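Local coordinates for protein lipopolysaccharide core heptose(I) kinase WaaP (Pseudomonas aeruginosa, PDB 6DFL) that phosphorylates the first heptose of the lipopolysaccharide inner core with ATP and magnesium, and also autophosphorylates as a protein tyrosine kinase, at residues R138-V147 against V177-S185; M154-Y165 against T198-A209. All blocks are in the same frame, centred on the assembly; numbering follows the deposited sequence.

Contact 1. Residues R138-V147 against V177-S185; sequences RLKRALVEAV and VSADDFRLS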
loop_
_atom_site.group_PDB
_atom_site.type_symbol
_atom_site.label_atom_id
_atom_site.label_comp_id
_atom_site.label_asym_id
_atom_site.label_seq_id
_atom_site.Cartn_x
_atom_site.Cartn_y
_atom_site.Cartn_z
ATOM N N ARG A 138 3.169 1.540 -16.493
ATOM C CA ARG A 138 3.116 0.172 -15.986
ATOM C C ARG A 138 3.785 0.064 -14.619
ATOM O O ARG A 138 3.266 -0.610 -13.723
ATOM C CB ARG A 138 3.744 -0.796 -16.988
ATOM C CG ARG A 138 2.804 -1.940 -17.367
ATOM C CD ARG A 138 3.369 -2.852 -18.458
ATOM N NE ARG A 138 4.382 -3.763 -17.937
ATOM C CZ ARG A 138 5.688 -3.623 -18.141
ATOM N NH1 ARG A 138 6.540 -4.501 -17.623
ATOM N NH2 ARG A 138 6.139 -2.606 -18.869
ATOM N N LEU A 139 4.927 0.733 -14.433
ATOM C CA LEU A 139 5.526 0.786 -13.102
ATOM C C LEU A 139 4.544 1.352 -12.085
ATOM O O LEU A 139 4.380 0.806 -10.987
ATOM C CB LEU A 139 6.794 1.630 -13.111
ATOM C CG LEU A 139 7.407 1.654 -11.713
ATOM C CD1 LEU A 139 7.668 0.227 -11.248
ATOM C CD2 LEU A 139 8.685 2.457 -11.703
ATOM N N LYS A 140 3.875 2.441 -12.444
ATOM C CA LYS A 140 2.919 3.060 -11.541
ATOM C C LYS A 140 1.855 2.059 -11.119
ATOM O O LYS A 140 1.681 1.775 -9.930
ATOM C CB LYS A 140 2.297 4.275 -12.221
ATOM C CG LYS A 140 1.325 5.039 -11.371
ATOM C CD LYS A 140 0.707 6.125 -12.206
ATOM C CE LYS A 140 -0.258 6.941 -11.399
ATOM N NZ LYS A 140 -1.069 7.762 -12.338
ATOM N N ARG A 141 1.160 1.472 -12.095
ATOM C CA ARG A 141 0.057 0.569 -11.776
ATOM C C ARG A 141 0.537 -0.661 -11.005
ATOM O O ARG A 141 -0.134 -1.123 -10.076
ATOM C CB ARG A 141 -0.672 0.190 -13.060
ATOM C CG ARG A 141 -1.369 1.383 -13.728
ATOM C CD ARG A 141 -2.179 0.922 -14.943
ATOM N NE ARG A 141 -1.417 0.959 -16.187
ATOM C CZ ARG A 141 -1.537 1.916 -17.103
ATOM N NH1 ARG A 141 -2.383 2.926 -16.919
ATOM N NH2 ARG A 141 -0.811 1.854 -18.208
ATOM N N ALA A 142 1.720 -1.171 -11.329
ATOM C CA ALA A 142 2.253 -2.289 -10.560
ATOM C C ALA A 142 2.452 -1.922 -9.091
ATOM O O ALA A 142 2.195 -2.751 -8.208
ATOM C CB ALA A 142 3.565 -2.762 -11.174
ATOM N N LEU A 143 2.900 -0.691 -8.801
ATOM C CA LEU A 143 3.062 -0.279 -7.406
ATOM C C LEU A 143 1.713 -0.090 -6.722
ATOM O O LEU A 143 1.497 -0.591 -5.615
ATOM C CB LEU A 143 3.889 1.002 -7.336
ATOM C CG LEU A 143 5.365 0.769 -7.616
ATOM C CD1 LEU A 143 6.067 2.067 -7.927
ATOM C CD2 LEU A 143 6.008 0.103 -6.428
ATOM N N VAL A 144 0.788 0.625 -7.371
ATOM C CA VAL A 144 -0.573 0.725 -6.851
ATOM C C VAL A 144 -1.105 -0.660 -6.497
ATOM O O VAL A 144 -1.669 -0.871 -5.417
ATOM C CB VAL A 144 -1.491 1.421 -7.872
ATOM C CG1 VAL A 144 -2.935 1.256 -7.451
ATOM C CG2 VAL A 144 -1.132 2.898 -8.010
ATOM N N GLU A 145 -0.924 -1.631 -7.401
ATOM C CA GLU A 145 -1.506 -2.946 -7.159
ATOM C C GLU A 145 -0.741 -3.688 -6.083
ATOM O O GLU A 145 -1.345 -4.389 -5.264
ATOM C CB GLU A 145 -1.548 -3.767 -8.449
ATOM C CG GLU A 145 -2.411 -3.129 -9.506
ATOM C CD GLU A 145 -2.598 -4.032 -10.713
ATOM O OE1 GLU A 145 -2.276 -5.236 -10.589
ATOM O OE2 GLU A 145 -3.058 -3.537 -11.771
ATOM N N ALA A 146 0.585 -3.557 -6.072
ATOM C CA ALA A 146 1.362 -4.235 -5.046
ATOM C C ALA A 146 0.970 -3.764 -3.646
ATOM O O ALA A 146 1.071 -4.533 -2.681
ATOM C CB ALA A 146 2.852 -4.014 -5.289
ATOM N N VAL A 147 0.485 -2.530 -3.508
ATOM C CA VAL A 147 0.088 -2.095 -2.174
ATOM C C VAL A 147 -1.304 -2.604 -1.868
ATOM O O VAL A 147 -1.588 -3.049 -0.748
ATOM C CB VAL A 147 0.178 -0.563 -2.038
ATOM C CG1 VAL A 147 -0.277 -0.127 -0.663
ATOM C CG2 VAL A 147 1.598 -0.103 -2.323
ATOM N N VAL A 177 14.732 -1.133 -10.232
ATOM C CA VAL A 177 13.295 -1.279 -10.080
ATOM C C VAL A 177 12.638 -1.151 -11.448
ATOM O O VAL A 177 12.889 -0.181 -12.174
ATOM C CB VAL A 177 12.749 -0.231 -9.095
ATOM C CG1 VAL A 177 11.239 -0.241 -9.091
ATOM C CG2 VAL A 177 13.291 -0.497 -7.702
ATOM N N SER A 178 11.797 -2.128 -11.802
ATOM C CA SER A 178 10.985 -2.077 -13.011
ATOM C C SER A 178 9.584 -2.570 -12.681
ATOM O O SER A 178 9.328 -3.074 -11.585
ATOM C CB SER A 178 11.563 -2.943 -14.125
ATOM O OG SER A 178 10.951 -4.226 -14.089
ATOM N N ALA A 179 8.679 -2.464 -13.662
ATOM C CA ALA A 179 7.304 -2.904 -13.436
ATOM C C ALA A 179 7.215 -4.413 -13.252
ATOM O O ALA A 179 6.226 -4.917 -12.700
ATOM C CB ALA A 179 6.408 -2.463 -14.591
ATOM N N ASP A 180 8.219 -5.151 -13.711
ATOM C CA ASP A 180 8.153 -6.601 -13.656
ATOM C C ASP A 180 8.893 -7.158 -12.465
ATOM O O ASP A 180 8.689 -8.325 -12.111
ATOM C CB ASP A 180 8.711 -7.209 -14.944
ATOM C CG ASP A 180 7.906 -6.810 -16.150
ATOM O OD1 ASP A 180 6.663 -6.913 -16.076
ATOM O OD2 ASP A 180 8.502 -6.357 -17.150
ATOM N N ASP A 181 9.712 -6.339 -11.822
ATOM C CA ASP A 181 10.576 -6.818 -10.754
ATOM C C ASP A 181 10.786 -5.678 -9.755
ATOM O O ASP A 181 11.510 -4.716 -10.043
ATOM C CB ASP A 181 11.886 -7.315 -11.335
ATOM C CG ASP A 181 12.629 -8.204 -10.384
ATOM O OD1 ASP A 181 12.126 -9.326 -10.127
ATOM O OD2 ASP A 181 13.705 -7.783 -9.888
ATOM N N PHE A 182 10.132 -5.791 -8.595
ATOM C CA PHE A 182 10.299 -4.894 -7.455
ATOM C C PHE A 182 9.637 -5.534 -6.244
ATOM O O PHE A 182 8.655 -6.268 -6.382
ATOM C CB PHE A 182 9.687 -3.513 -7.713
ATOM C CG PHE A 182 8.190 -3.524 -7.853
ATOM C CD1 PHE A 182 7.598 -3.683 -9.098
ATOM C CD2 PHE A 182 7.374 -3.359 -6.747
ATOM C CE1 PHE A 182 6.213 -3.687 -9.243
ATOM C CE2 PHE A 182 5.978 -3.366 -6.880
ATOM C CZ PHE A 182 5.399 -3.531 -8.137
ATOM N N ARG A 183 10.169 -5.249 -5.054
ATOM C CA ARG A 183 9.554 -5.756 -3.836
ATOM C C ARG A 183 9.342 -4.636 -2.826
ATOM O O ARG A 183 10.172 -3.728 -2.688
ATOM C CB ARG A 183 10.380 -6.879 -3.207
ATOM C CG ARG A 183 11.785 -6.512 -2.853
ATOM C CD ARG A 183 12.539 -7.737 -2.388
ATOM N NE ARG A 183 13.881 -7.386 -1.947
ATOM C CZ ARG A 183 14.271 -7.364 -0.679
ATOM N NH1 ARG A 183 13.419 -7.681 0.292
ATOM N NH2 ARG A 183 15.519 -7.024 -0.381
ATOM N N LEU A 184 8.209 -4.707 -2.136
ATOM C CA LEU A 184 7.828 -3.775 -1.099
ATOM C C LEU A 184 7.986 -4.433 0.266
ATOM O O LEU A 184 8.032 -5.658 0.382
ATOM C CB LEU A 184 6.390 -3.295 -1.300
ATOM C CG LEU A 184 6.153 -2.516 -2.594
ATOM C CD1 LEU A 184 4.745 -1.979 -2.659
ATOM C CD2 LEU A 184 7.163 -1.380 -2.755
ATOM N N SER A 185 8.142 -3.595 1.296
ATOM C CA SER A 185 7.979 -4.006 2.682
ATOM C C SER A 185 7.140 -2.957 3.390
ATOM O O SER A 185 7.331 -1.751 3.179
ATOM C CB SER A 185 9.316 -4.162 3.396
ATOM O OG SER A 185 10.136 -5.086 2.727
#

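Contact 2. Residues M154-Y165 against T198-A209; sequences MHRAGVNHRDCY and TPKRWRNKDLAA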
loop_
_atom_site.group_PDB
_atom_site.type_symbol
_atom_site.label_atom_id
_atom_site.label_comp_id
_atom_site.label_asym_id
_atom_site.label_seq_id
_atom_site.Cartn_x
_atom_site.Cartn_y
_atom_site.Cartn_z
HETATM N N MSE A 154 -2.707 -7.979 4.558
HETATM C CA MSE A 154 -2.613 -7.567 5.935
HETATM C C MSE A 154 -3.962 -7.664 6.643
HETATM O O MSE A 154 -4.056 -8.223 7.735
HETATM C CB MSE A 154 -2.109 -6.141 5.975
HETATM C CG MSE A 154 -1.280 -5.755 7.152
HETATM SE SE MSE A 154 -0.750 -3.889 6.861
HETATM C CE MSE A 154 -2.460 -3.039 7.264
ATOM N N HIS A 155 -4.994 -7.091 6.021
ATOM C CA HIS A 155 -6.309 -7.071 6.643
ATOM C C HIS A 155 -6.877 -8.468 6.763
ATOM O O HIS A 155 -7.398 -8.834 7.821
ATOM C CB HIS A 155 -7.266 -6.194 5.856
ATOM C CG HIS A 155 -7.002 -4.739 6.016
ATOM N ND1 HIS A 155 -7.591 -3.785 5.218
ATOM C CD2 HIS A 155 -6.211 -4.073 6.889
ATOM C CE1 HIS A 155 -7.166 -2.591 5.589
ATOM N NE2 HIS A 155 -6.334 -2.740 6.602
ATOM N N ARG A 156 -6.796 -9.268 5.679
ATOM C CA ARG A 156 -7.322 -10.628 5.747
ATOM C C ARG A 156 -6.532 -11.441 6.749
ATOM O O ARG A 156 -7.010 -12.478 7.212
ATOM C CB ARG A 156 -7.296 -11.360 4.379
ATOM C CG ARG A 156 -8.129 -10.727 3.254
ATOM C CD ARG A 156 -7.600 -11.098 1.829
ATOM N NE ARG A 156 -7.689 -9.971 0.884
ATOM C CZ ARG A 156 -6.687 -9.541 0.115
ATOM N NH1 ARG A 156 -5.494 -10.127 0.145
ATOM N NH2 ARG A 156 -6.869 -8.509 -0.699
ATOM N N ALA A 157 -5.326 -11.010 7.105
ATOM C CA ALA A 157 -4.616 -11.829 8.067
ATOM C C ALA A 157 -4.884 -11.372 9.490
ATOM O O ALA A 157 -4.305 -11.934 10.422
ATOM C CB ALA A 157 -3.119 -11.863 7.750
ATOM N N GLY A 158 -5.790 -10.415 9.687
ATOM C CA GLY A 158 -6.160 -9.959 11.016
ATOM C C GLY A 158 -5.389 -8.761 11.554
ATOM O O GLY A 158 -5.542 -8.426 12.742
ATOM N N VAL A 159 -4.600 -8.090 10.718
ATOM C CA VAL A 159 -3.789 -6.952 11.132
ATOM C C VAL A 159 -4.324 -5.702 10.458
ATOM O O VAL A 159 -4.413 -5.653 9.227
ATOM C CB VAL A 159 -2.313 -7.150 10.767
ATOM C CG1 VAL A 159 -1.558 -5.846 10.973
ATOM C CG2 VAL A 159 -1.717 -8.237 11.602
ATOM N N ASN A 160 -4.670 -4.692 11.251
ATOM C CA ASN A 160 -4.886 -3.356 10.723
ATOM C C ASN A 160 -3.731 -2.446 11.155
ATOM O O ASN A 160 -3.252 -2.505 12.295
ATOM C CB ASN A 160 -6.244 -2.774 11.145
ATOM C CG ASN A 160 -6.366 -2.582 12.635
ATOM O OD1 ASN A 160 -6.507 -3.555 13.364
ATOM N ND2 ASN A 160 -6.327 -1.313 13.103
ATOM N N HIS A 161 -3.277 -1.615 10.225
ATOM C CA HIS A 161 -2.020 -0.917 10.421
ATOM C C HIS A 161 -2.143 0.172 11.469
ATOM O O HIS A 161 -1.390 0.177 12.438
ATOM C CB HIS A 161 -1.537 -0.317 9.115
ATOM C CG HIS A 161 -0.099 0.041 9.143
ATOM N ND1 HIS A 161 0.817 -0.486 8.261
ATOM C CD2 HIS A 161 0.596 0.841 9.984
ATOM C CE1 HIS A 161 2.014 0.001 8.541
ATOM N NE2 HIS A 161 1.909 0.801 9.586
ATOM N N ARG A 162 -3.086 1.093 11.266
ATOM C CA ARG A 162 -3.387 2.265 12.088
ATOM C C ARG A 162 -2.540 3.459 11.677
ATOM O O ARG A 162 -2.927 4.600 11.915
ATOM C CB ARG A 162 -3.224 1.996 13.572
ATOM C CG ARG A 162 -4.354 1.213 14.131
ATOM C CD ARG A 162 -4.504 1.474 15.582
ATOM N NE ARG A 162 -5.269 2.699 15.816
ATOM C CZ ARG A 162 -5.629 3.126 17.021
ATOM N NH1 ARG A 162 -5.286 2.422 18.090
ATOM N NH2 ARG A 162 -6.353 4.227 17.145
ATOM N N ASP A 163 -1.421 3.212 11.013
ATOM C CA ASP A 163 -0.648 4.234 10.329
ATOM C C ASP A 163 -0.338 3.806 8.904
ATOM O O ASP A 163 0.819 3.748 8.470
ATOM C CB ASP A 163 0.613 4.507 11.131
ATOM C CG ASP A 163 0.295 5.118 12.468
ATOM O OD1 ASP A 163 -0.295 6.214 12.473
ATOM O OD2 ASP A 163 0.584 4.488 13.494
ATOM N N CYS A 164 -1.400 3.502 8.152
ATOM C CA CYS A 164 -1.295 2.969 6.800
ATOM C C CYS A 164 -1.141 4.123 5.817
ATOM O O CYS A 164 -2.113 4.673 5.299
ATOM C CB CYS A 164 -2.515 2.121 6.485
ATOM S SG CYS A 164 -2.189 0.983 5.193
ATOM N N TYR A 165 0.101 4.533 5.596
ATOM C CA TYR A 165 0.405 5.605 4.665
ATOM C C TYR A 165 1.439 5.098 3.688
ATOM O O TYR A 165 2.203 4.176 3.993
ATOM C CB TYR A 165 0.966 6.859 5.357
ATOM C CG TYR A 165 0.389 7.123 6.705
ATOM C CD1 TYR A 165 -0.974 7.308 6.873
ATOM C CD2 TYR A 165 1.217 7.230 7.832
ATOM C CE1 TYR A 165 -1.516 7.568 8.139
ATOM C CE2 TYR A 165 0.691 7.503 9.103
ATOM C CZ TYR A 165 -0.674 7.672 9.244
ATOM O OH TYR A 165 -1.210 7.917 10.482
ATOM N N THR A 198 -9.927 -8.721 11.238
ATOM C CA THR A 198 -9.891 -7.266 11.265
ATOM C C THR A 198 -11.281 -6.670 11.102
ATOM O O THR A 198 -11.867 -6.762 10.015
ATOM C CB THR A 198 -8.982 -6.758 10.152
ATOM O OG1 THR A 198 -7.778 -7.542 10.160
ATOM C CG2 THR A 198 -8.674 -5.289 10.356
ATOM N N PRO A 199 -11.826 -6.043 12.140
ATOM C CA PRO A 199 -13.153 -5.435 12.023
ATOM C C PRO A 199 -13.199 -4.454 10.866
ATOM O O PRO A 199 -12.196 -3.832 10.511
ATOM C CB PRO A 199 -13.336 -4.716 13.364
ATOM C CG PRO A 199 -12.413 -5.412 14.292
ATOM C CD PRO A 199 -11.236 -5.849 13.475
ATOM N N LYS A 200 -14.393 -4.298 10.292
ATOM C CA LYS A 200 -14.513 -3.489 9.083
ATOM C C LYS A 200 -14.205 -2.015 9.360
ATOM O O LYS A 200 -13.635 -1.330 8.506
ATOM C CB LYS A 200 -15.906 -3.663 8.467
ATOM C CG LYS A 200 -16.024 -3.169 7.034
ATOM C CD LYS A 200 -16.845 -4.137 6.183
ATOM C CE LYS A 200 -16.874 -3.687 4.723
ATOM N NZ LYS A 200 -17.393 -4.752 3.801
ATOM N N ARG A 201 -14.565 -1.507 10.543
ATOM C CA ARG A 201 -14.230 -0.122 10.871
ATOM C C ARG A 201 -12.724 0.093 10.840
ATOM O O ARG A 201 -12.236 1.144 10.401
ATOM C CB ARG A 201 -14.778 0.259 12.251
ATOM C CG ARG A 201 -14.161 1.556 12.829
ATOM C CD ARG A 201 -14.639 1.872 14.249
ATOM N NE ARG A 201 -16.010 2.375 14.247
ATOM C CZ ARG A 201 -16.697 2.698 15.340
ATOM N NH1 ARG A 201 -16.145 2.574 16.537
ATOM N NH2 ARG A 201 -17.941 3.144 15.233
ATOM N N TRP A 202 -11.968 -0.895 11.301
ATOM C CA TRP A 202 -10.526 -0.736 11.322
ATOM C C TRP A 202 -9.942 -0.887 9.924
ATOM O O TRP A 202 -9.054 -0.110 9.541
ATOM C CB TRP A 202 -9.910 -1.721 12.317
ATOM C CG TRP A 202 -10.168 -1.315 13.723
ATOM C CD1 TRP A 202 -10.967 -1.949 14.628
ATOM C CD2 TRP A 202 -9.622 -0.162 14.402
ATOM N NE1 TRP A 202 -10.957 -1.262 15.829
ATOM C CE2 TRP A 202 -10.133 -0.170 15.716
ATOM C CE3 TRP A 202 -8.742 0.861 14.026
ATOM C CZ2 TRP A 202 -9.790 0.819 16.664
ATOM C CZ3 TRP A 202 -8.406 1.849 14.967
ATOM C CH2 TRP A 202 -8.933 1.819 16.265
ATOM N N ARG A 203 -10.435 -1.868 9.152
ATOM C CA ARG A 203 -10.110 -1.953 7.727
ATOM C C ARG A 203 -10.264 -0.593 7.054
ATOM O O ARG A 203 -9.381 -0.138 6.315
ATOM C CB ARG A 203 -11.011 -2.988 7.026
ATOM C CG ARG A 203 -10.673 -4.483 7.291
ATOM C CD ARG A 203 -11.652 -5.469 6.589
ATOM N NE ARG A 203 -11.464 -6.855 7.039
ATOM C CZ ARG A 203 -10.989 -7.849 6.282
ATOM N NH1 ARG A 203 -10.856 -9.079 6.786
ATOM N NH2 ARG A 203 -10.676 -7.632 5.006
ATOM N N ASN A 204 -11.383 0.078 7.309
ATOM C CA ASN A 204 -11.690 1.277 6.549
ATOM C C ASN A 204 -10.797 2.440 6.968
ATOM O O ASN A 204 -10.371 3.227 6.117
ATOM C CB ASN A 204 -13.166 1.628 6.701
ATOM C CG ASN A 204 -14.086 0.545 6.142
ATOM O OD1 ASN A 204 -13.694 -0.285 5.302
ATOM N ND2 ASN A 204 -15.318 0.546 6.616
ATOM N N LYS A 205 -10.480 2.546 8.267
ATOM C CA LYS A 205 -9.549 3.569 8.729
ATOM C C LYS A 205 -8.222 3.475 7.977
ATOM O O LYS A 205 -7.744 4.473 7.431
ATOM C CB LYS A 205 -9.338 3.463 10.245
ATOM C CG LYS A 205 -10.523 3.963 11.109
ATOM C CD LYS A 205 -10.051 4.461 12.488
ATOM C CE LYS A 205 -11.188 5.007 13.357
ATOM N NZ LYS A 205 -11.962 3.931 14.053
ATOM N N ASP A 206 -7.635 2.267 7.898
ATOM C CA ASP A 206 -6.402 2.071 7.131
ATOM C C ASP A 206 -6.574 2.522 5.688
ATOM O O ASP A 206 -5.695 3.191 5.126
ATOM C CB ASP A 206 -5.996 0.602 7.126
ATOM C CG ASP A 206 -5.262 0.160 8.370
ATOM O OD1 ASP A 206 -5.158 0.913 9.372
ATOM O OD2 ASP A 206 -4.794 -1.003 8.331
ATOM N N LEU A 207 -7.669 2.084 5.045
ATOM C CA LEU A 207 -7.921 2.439 3.655
ATOM C C LEU A 207 -8.079 3.937 3.490
ATOM O O LEU A 207 -7.605 4.514 2.510
ATOM C CB LEU A 207 -9.184 1.749 3.140
ATOM C CG LEU A 207 -9.238 0.241 2.908
ATOM C CD1 LEU A 207 -10.646 -0.109 2.470
ATOM C CD2 LEU A 207 -8.205 -0.167 1.884
ATOM N N ALA A 208 -8.795 4.573 4.410
ATOM C CA ALA A 208 -8.887 6.026 4.411
ATOM C C ALA A 208 -7.504 6.652 4.489
ATOM O O ALA A 208 -7.127 7.480 3.654
ATOM C CB ALA A 208 -9.757 6.481 5.579
ATOM N N ALA A 209 -6.717 6.246 5.481
ATOM C CA ALA A 209 -5.407 6.858 5.671
ATOM C C ALA A 209 -4.508 6.600 4.468
ATOM O O ALA A 209 -3.819 7.512 3.993
ATOM C CB ALA A 209 -4.774 6.337 6.957
#

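Contact 1. Residues R138-V147 against V177-S185
Arg138 lies across Ala179 and reaches on to Asp180, joining the early turns of helix 137-156 to the turn that leads into strand 184-186. Its CB starts 4.0 Å from Ala179 CB. CG and CD then swing clear of that methyl, and the bend about CG-CD (chi3 77°) brings the tip back over it, with NE 4.1 Å and CZ 3.8 Å from Ala179 CB. The methyl sits over one guanidinium face, toward the rim. NH1 finishes the salt bridge at the edge of the group: it is 2.7 Å from Asp180 OD2 and 2.9 Å from Asp180 OD1, the latter a weak hydrogen bond, with the guanidinium and carboxylate planes 35° apart.

Farther along the helix lies Phe182. Its CG sits between the backbone N and the carbonyl carbon (chi1 66°), and the ring thereby reaches into the helix surface. Ala142 CB is 3.4 Å from Phe182 CE1, Ala142 O and Ala146 CB meet the ring edge, and Leu143 lies over one face, its CD2 3.5 Å from Phe182 CE2. Leu139 CD1 packs against the backbone of Ser178. Leu184 CD1 touches Ala146 CB and is 3.7 Å from Val147 CG2, while Leu171 of strand 169-172 backs both Phe182 and Leu184.

The chemistry is thus split: a charged pair at the exposed end, where solvent probably weakens the attraction, and an apolar part, where Ala142, Leu143 and Ala146 meet the Phe182 ring and Leu184 carries the packing on to Val147, held by close fit rather than by directed bonds.

Contact 2. Residues M154-Y165 against T198-A209
Asp206 grips the catalytic loop through backbone N-H groups of His161 and Arg162, the arrangement of the protein kinase fold in which an aspartate of the helix after the activation segment holds the His-Arg-Asp motif. His161 N is 2.5 Å from Asp206 OD2, on its syn lone pair, and Arg162 N is 2.8 Å from Asp206 OD1, tilted 25° from the carboxylate plane. On the anti side, His155 NE2 gives OD2 a second hydrogen bond of 2.9 Å. Three donors therefore fix the rotation of this buried carboxylate, and should favour its ionised form. The residue after Arg162, Asp163, is by similarity the active-site aspartate.

The second shell orients His155. Arg203 CA rests over one face of its ring in a CH-pi contact, 4.0 Å from the centroid, and ND1 bonds to Tyr231 OH of helix 221-232. Helix 137-156 ends here in a Schellman motif with Gly158 as its C-prime residue. His155 O takes both Gly158 N and Thr198 OG1, the hydroxyl 2.7 Å away in the carbonyl plane. Arg203 NE in turn bonds Thr198 O at 3.0 Å.

Outermost, Arg162 bends at chi3 (83°) and turns a guanidinium face to Trp202, whose CH2 lies over its centre, the planes steeply inclined at 68°; Arg162 NE approaches Trp202 CZ3 to 3.4 Å. At the far end, Ala209 CB meets the edge of the Tyr165 ring, 3.7 Å from Tyr165 CE1.

Helix 137-156 runs through both contacts: its early turns form one side of contact 1, and its last turn, with the loop that follows, forms one side of contact 2. Their centres are 21 Å apart and their nearest atoms about 6 Å, so they do not touch. Helix 221-232 runs behind both, its Phe227, part of the ligand pocket, packing on Leu207 and on Val144, on the helix side away from residues 177-185. The bound palmitoyl-phosphopantetheine runs close to both, about 4 Å from the side chain of Val147 and about 6 Å from that of Leu207. Contact 2 holds Asp163, the active-site residue by similarity, whereas in contact 1 Val147 touches the ligand.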